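Ribose-phosphate pyrophosphokinase (PDB 7PN0) catalyses the transfer of a diphosphate group from ATP to ribose 5-phosphate, making phosphoribosyl diphosphate, a precursor of nucleotide synthesis. Local coordinates at residues Val123-Leu128 against Val141-Ala146; Ala188-Glu193 against Arg203-Glu208. All blocks are in the same frame, centred on the assembly; numbering follows the deposited sequence.

Interaction 1. Residues Val123-Leu128 against Val141-Ala146; sequences VLTMTL and VDHLSA. With SO4 (sulfate ion), chain F.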
loop_
_atom_site.group_PDB
_atom_site.type_symbol
_atom_site.label_atom_id
_atom_site.label_comp_id
_atom_site.label_asym_id
_atom_site.label_seq_id
_atom_site.Cartn_x
_atom_site.Cartn_y
_atom_site.Cartn_z
ATOM N N VAL A 123 -15.927 0.419 10.043
ATOM C CA VAL A 123 -16.219 1.242 11.240
ATOM C C VAL A 123 -17.740 1.305 11.339
ATOM O O VAL A 123 -18.397 1.367 10.302
ATOM C CB VAL A 123 -15.607 2.658 11.178
ATOM C CG1 VAL A 123 -16.069 3.543 12.295
ATOM C CG2 VAL A 123 -14.107 2.600 11.197
ATOM N N LEU A 124 -18.226 1.312 12.562
ATOM C CA LEU A 124 -19.644 1.559 12.935
ATOM C C LEU A 124 -19.626 2.680 13.961
ATOM O O LEU A 124 -18.952 2.495 14.974
ATOM C CB LEU A 124 -20.286 0.285 13.515
ATOM C CG LEU A 124 -21.716 0.455 14.046
ATOM C CD1 LEU A 124 -22.621 0.980 12.952
ATOM C CD2 LEU A 124 -22.223 -0.853 14.665
ATOM N N THR A 125 -20.304 3.796 13.680
ATOM C CA THR A 125 -20.212 4.978 14.555
ATOM C C THR A 125 -21.560 5.678 14.566
ATOM O O THR A 125 -22.424 5.327 13.784
ATOM C CB THR A 125 -19.019 5.866 14.169
ATOM O OG1 THR A 125 -18.829 6.900 15.126
ATOM C CG2 THR A 125 -19.135 6.515 12.809
ATOM N N MET A 126 -21.664 6.734 15.354
ATOM C CA MET A 126 -22.942 7.476 15.471
ATOM C C MET A 126 -22.620 8.961 15.567
ATOM O O MET A 126 -21.664 9.317 16.243
ATOM C CB MET A 126 -23.762 7.014 16.671
ATOM C CG MET A 126 -25.003 7.858 16.929
ATOM S SD MET A 126 -25.993 7.171 18.311
ATOM C CE MET A 126 -26.889 5.882 17.467
ATOM N N THR A 127 -23.430 9.774 14.928
ATOM C CA THR A 127 -23.340 11.247 15.021
ATOM C C THR A 127 -21.873 11.712 14.948
ATOM O O THR A 127 -21.352 12.337 15.921
ATOM C CB THR A 127 -24.081 11.766 16.257
ATOM O OG1 THR A 127 -25.394 11.194 16.324
ATOM C CG2 THR A 127 -24.166 13.277 16.231
ATOM N N LEU A 128 -21.237 11.576 13.788
ATOM C CA LEU A 128 -19.922 12.238 13.537
ATOM C C LEU A 128 -20.086 13.746 13.638
ATOM O O LEU A 128 -21.133 14.261 13.241
ATOM C CB LEU A 128 -19.401 11.869 12.163
ATOM C CG LEU A 128 -18.955 10.426 12.069
ATOM C CD1 LEU A 128 -18.726 10.065 10.628
ATOM C CD2 LEU A 128 -17.708 10.193 12.911
ATOM N N VAL A 141 -17.799 2.677 6.280
ATOM C CA VAL A 141 -18.256 3.276 7.552
ATOM C C VAL A 141 -19.788 3.209 7.551
ATOM O O VAL A 141 -20.379 3.584 6.597
ATOM C CB VAL A 141 -17.745 4.705 7.774
ATOM C CG1 VAL A 141 -18.385 5.323 9.001
ATOM C CG2 VAL A 141 -16.202 4.794 7.816
ATOM N N ASP A 142 -20.358 2.606 8.563
ATOM C CA ASP A 142 -21.817 2.725 8.794
ATOM C C ASP A 142 -21.992 3.808 9.854
ATOM O O ASP A 142 -21.509 3.651 10.967
ATOM C CB ASP A 142 -22.453 1.385 9.145
ATOM C CG ASP A 142 -22.486 0.426 7.968
ATOM O OD1 ASP A 142 -22.954 0.828 6.865
ATOM O OD2 ASP A 142 -21.962 -0.670 8.116
ATOM N N HIS A 143 -22.619 4.897 9.453
ATOM C CA HIS A 143 -22.804 6.108 10.282
ATOM C C HIS A 143 -24.262 6.130 10.756
ATOM O O HIS A 143 -25.104 6.480 9.940
ATOM C CB HIS A 143 -22.407 7.336 9.457
ATOM C CG HIS A 143 -22.500 8.636 10.163
ATOM N ND1 HIS A 143 -22.434 9.819 9.478
ATOM C CD2 HIS A 143 -22.660 8.945 11.471
ATOM C CE1 HIS A 143 -22.570 10.819 10.329
ATOM N NE2 HIS A 143 -22.714 10.308 11.552
ATOM N N LEU A 144 -24.524 5.793 12.021
ATOM C CA LEU A 144 -25.905 5.763 12.578
ATOM C C LEU A 144 -26.312 7.193 12.957
ATOM O O LEU A 144 -25.467 7.967 13.446
ATOM C CB LEU A 144 -25.923 4.854 13.808
ATOM C CG LEU A 144 -25.550 3.392 13.598
ATOM C CD1 LEU A 144 -25.645 2.613 14.894
ATOM C CD2 LEU A 144 -26.381 2.735 12.518
ATOM N N SER A 145 -27.600 7.498 12.817
ATOM C CA SER A 145 -28.213 8.765 13.258
ATOM C C SER A 145 -28.911 8.577 14.612
ATOM O O SER A 145 -29.598 7.530 14.788
ATOM C CB SER A 145 -29.196 9.221 12.242
ATOM O OG SER A 145 -29.848 10.401 12.695
ATOM N N ALA A 146 -28.769 9.558 15.495
ATOM C CA ALA A 146 -29.521 9.676 16.776
ATOM C C ALA A 146 -30.836 10.422 16.560
ATOM O O ALA A 146 -31.600 10.513 17.535
ATOM C CB ALA A 146 -28.713 10.370 17.825
HETATM S S SO4 F . -27.190 12.781 13.471
HETATM O O1 SO4 F . -27.852 12.188 12.335
HETATM O O2 SO4 F . -27.227 11.821 14.555
HETATM O O3 SO4 F . -27.894 14.016 13.893
HETATM O O4 SO4 F . -25.832 13.062 13.151
HETATM O O HOH W 1 -19.831 -1.173 9.622
#

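Interaction 2. Residues Ala188-Glu193 against Arg203-Glu208; sequences AFIDKE and RMLVGE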
loop_
_atom_site.group_PDB
_atom_site.type_symbol
_atom_site.label_atom_id
_atom_site.label_comp_id
_atom_site.label_asym_id
_atom_site.label_seq_id
_atom_site.Cartn_x
_atom_site.Cartn_y
_atom_site.Cartn_z
ATOM N N ALA A 188 -36.798 28.152 15.260
ATOM C CA ALA A 188 -36.387 29.539 15.543
ATOM C C ALA A 188 -34.867 29.579 15.547
ATOM O O ALA A 188 -34.256 28.509 15.679
ATOM C CB ALA A 188 -36.958 30.005 16.854
ATOM N N PHE A 189 -34.301 30.775 15.442
ATOM C CA PHE A 189 -32.846 31.016 15.533
ATOM C C PHE A 189 -32.619 32.109 16.568
ATOM O O PHE A 189 -33.289 33.170 16.493
ATOM C CB PHE A 189 -32.269 31.368 14.154
ATOM C CG PHE A 189 -30.769 31.514 14.177
ATOM C CD1 PHE A 189 -30.168 32.701 14.542
ATOM C CD2 PHE A 189 -29.964 30.423 13.917
ATOM C CE1 PHE A 189 -28.785 32.797 14.641
ATOM C CE2 PHE A 189 -28.582 30.525 13.997
ATOM C CZ PHE A 189 -27.996 31.706 14.378
ATOM N N ILE A 190 -31.643 31.930 17.446
ATOM C CA ILE A 190 -31.297 32.990 18.425
ATOM C C ILE A 190 -29.819 33.351 18.235
ATOM O O ILE A 190 -28.927 32.514 18.457
ATOM C CB ILE A 190 -31.733 32.597 19.856
ATOM C CG1 ILE A 190 -31.655 33.791 20.820
ATOM C CG2 ILE A 190 -30.963 31.384 20.383
ATOM C CD1 ILE A 190 -32.442 33.603 22.139
ATOM N N ASP A 191 -29.589 34.533 17.665
ATOM C CA ASP A 191 -28.239 35.124 17.497
ATOM C C ASP A 191 -27.911 35.768 18.843
ATOM O O ASP A 191 -28.624 36.728 19.223
ATOM C CB ASP A 191 -28.211 36.087 16.302
ATOM C CG ASP A 191 -26.866 36.757 16.066
ATOM O OD1 ASP A 191 -25.823 36.085 16.206
ATOM O OD2 ASP A 191 -26.869 37.949 15.755
ATOM N N LYS A 192 -26.928 35.223 19.554
ATOM C CA LYS A 192 -26.458 35.724 20.866
ATOM C C LYS A 192 -24.936 35.916 20.845
ATOM O O LYS A 192 -24.289 35.423 19.897
ATOM C CB LYS A 192 -26.911 34.775 21.975
ATOM C CG LYS A 192 -26.878 33.294 21.625
ATOM C CD LYS A 192 -25.637 32.589 22.118
ATOM C CE LYS A 192 -25.301 31.384 21.271
ATOM N NZ LYS A 192 -24.179 30.617 21.843
ATOM N N GLU A 193 -24.414 36.655 21.833
ATOM C CA GLU A 193 -22.975 37.011 21.990
ATOM C C GLU A 193 -22.598 36.885 23.468
ATOM O O GLU A 193 -23.300 37.504 24.304
ATOM C CB GLU A 193 -22.678 38.460 21.574
ATOM C CG GLU A 193 -23.026 38.798 20.133
ATOM C CD GLU A 193 -21.949 38.567 19.079
ATOM O OE1 GLU A 193 -20.793 38.275 19.456
ATOM O OE2 GLU A 193 -22.271 38.698 17.870
ATOM N N ARG A 203 -28.782 39.418 20.303
ATOM C CA ARG A 203 -28.658 40.357 19.153
ATOM C C ARG A 203 -29.920 40.252 18.291
ATOM O O ARG A 203 -30.535 41.279 18.023
ATOM C CB ARG A 203 -27.415 40.060 18.303
ATOM C CG ARG A 203 -26.102 40.557 18.896
ATOM C CD ARG A 203 -24.996 40.697 17.852
ATOM N NE ARG A 203 -24.620 42.078 17.539
ATOM C CZ ARG A 203 -23.448 42.457 17.025
ATOM N NH1 ARG A 203 -22.509 41.562 16.756
ATOM N NH2 ARG A 203 -23.215 43.739 16.785
ATOM N N MET A 204 -30.290 39.047 17.866
ATOM C CA MET A 204 -31.437 38.838 16.947
ATOM C C MET A 204 -32.182 37.562 17.331
ATOM O O MET A 204 -31.521 36.590 17.727
ATOM C CB MET A 204 -30.949 38.706 15.503
ATOM C CG MET A 204 -32.080 38.628 14.512
ATOM S SD MET A 204 -31.646 39.369 12.919
ATOM C CE MET A 204 -31.594 41.097 13.393
ATOM N N LEU A 205 -33.502 37.570 17.175
ATOM C CA LEU A 205 -34.362 36.365 17.231
ATOM C C LEU A 205 -35.164 36.289 15.937
ATOM O O LEU A 205 -35.796 37.306 15.574
ATOM C CB LEU A 205 -35.277 36.500 18.451
ATOM C CG LEU A 205 -36.179 35.308 18.763
ATOM C CD1 LEU A 205 -35.365 34.117 19.258
ATOM C CD2 LEU A 205 -37.230 35.708 19.796
ATOM N N VAL A 206 -35.153 35.144 15.249
ATOM C CA VAL A 206 -36.136 34.894 14.155
ATOM C C VAL A 206 -36.941 33.642 14.524
ATOM O O VAL A 206 -36.325 32.625 14.986
ATOM C CB VAL A 206 -35.512 34.895 12.734
ATOM C CG1 VAL A 206 -34.008 35.108 12.745
ATOM C CG2 VAL A 206 -35.917 33.702 11.886
ATOM N N GLY A 207 -38.265 33.745 14.341
ATOM C CA GLY A 207 -39.276 32.875 14.969
ATOM C C GLY A 207 -39.666 33.420 16.330
ATOM O O GLY A 207 -39.145 34.485 16.748
ATOM N N GLU A 208 -40.552 32.713 17.021
ATOM C CA GLU A 208 -41.074 33.115 18.346
ATOM C C GLU A 208 -40.673 32.083 19.404
ATOM O O GLU A 208 -40.848 30.871 19.150
ATOM C CB GLU A 208 -42.593 33.261 18.242
ATOM C CG GLU A 208 -43.019 34.620 17.712
ATOM C CD GLU A 208 -43.983 34.554 16.537
ATOM O OE1 GLU A 208 -43.719 33.764 15.603
ATOM O OE2 GLU A 208 -44.997 35.289 16.558
#

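Interaction 1. Residues Val123-Leu128 against Val141-Ala146
L144, H143 and M126 bury the most surface where V123-L128 runs parallel to V141-A146. L144 is gripped through its backbone: its N donates to T125 O (2.8 Å) and its O accepts from T127 N. Its side chain lies on the sheet face of L124 and M126, where L124 CD1 meets L144 CG at 3.8 Å. M126 crosses L144 at about a right angle; its chain is extended through chi2 and then bends (chi3 -81°), putting CE 3.9 Å from L144 CB. On the other face, shared with T125, the H143 ring reaches the turn after the first strand. There L128 N donates to H143 NE2 (3.0 Å, N-H...N angle 166°), although the donor stands 37° out of the ring plane. L128 CD1 sits over the ring centre in a CH-pi contact, 3.9 Å from the centroid, so the same residue meets the imidazole with both backbone and side chain. Beyond the strand ends a sulfate, probably from the crystallisation liquor, joins the two segments: T127 OG1 (2.6 Å) and A146 N both donate to its O2, and S145 OG to its O1. R175 NE binds it as well. The pairing is consistent with the alpha/beta sheet of an N-terminal, phosphoribosyltransferase-like domain. Strand 141-144 is an outermost strand of this five-stranded parallel sheet within the chain, with strand 122-126 between it and strand 83-88, while helix 287-299 covers the face of L124 and M126 through I294, L289 and F290.

Interaction 2. Residues Ala188-Glu193 against Arg203-Glu208
A188 CB lies 3.3 Å from V206 O, just before the regular antiparallel pairing begins. F189 forms a hydrogen-bonded pair with V206: F189 N donates to V206 O (2.8 Å), and V206 N donates back to F189 O. The F189 ring leads away from V206 and meets F189 of a neighbouring subunit edge-to-face; M204 of that subunit also packs on it. I190 faces L205 in a non-hydrogen-bonded pair on the opposite side of the sheet. L205 CD1 approaches I190 CB at 4.0 Å, the two side chains crossing obliquely, and A233 of helix 225-236 also touches I190. At D191 the hairpin formed by strands 187-194 and 200-206 carries a classic beta bulge. Here R203 and M204 both face one residue, and D191 O accepts from R203 N (2.9 Å) and M204 N (3.2 Å), which reach it from the same face of its carbonyl plane. The D191 and R203 side chains lie side by side, with D191 OD2 3.4 Å from R203 CB. K192 turns from this partner strand, and its NZ forms a salt bridge with E229. E193 bends at chi2 (-89°), and its carboxylate meets the guanidinium of R203 with their planes 77° apart. E193 OE2 takes R203 NH1 at 3.1 Å in a salt bridge, the nitrogen standing above the carboxylate plane.

Interaction 1 closes before interaction 2 opens along the chain, and the two do not touch: their centres are 31 Å apart and their nearest atoms about 18 Å. They share no sheet. Interaction 1 joins two strands at one border of the five-stranded parallel sheet, near the centre of the chain, whereas interaction 2 is a hairpin at one border of the seven-stranded mixed sheet. This two-sheet build is consistent with the paired phosphoribosyltransferase-like domains of the family. D142, paired with R122 of its own chain, also makes a salt bridge to R48 of a neighbouring subunit, and the hairpin packs on a different subunit, so both borders lie at subunit interfaces of the six-chain assembly.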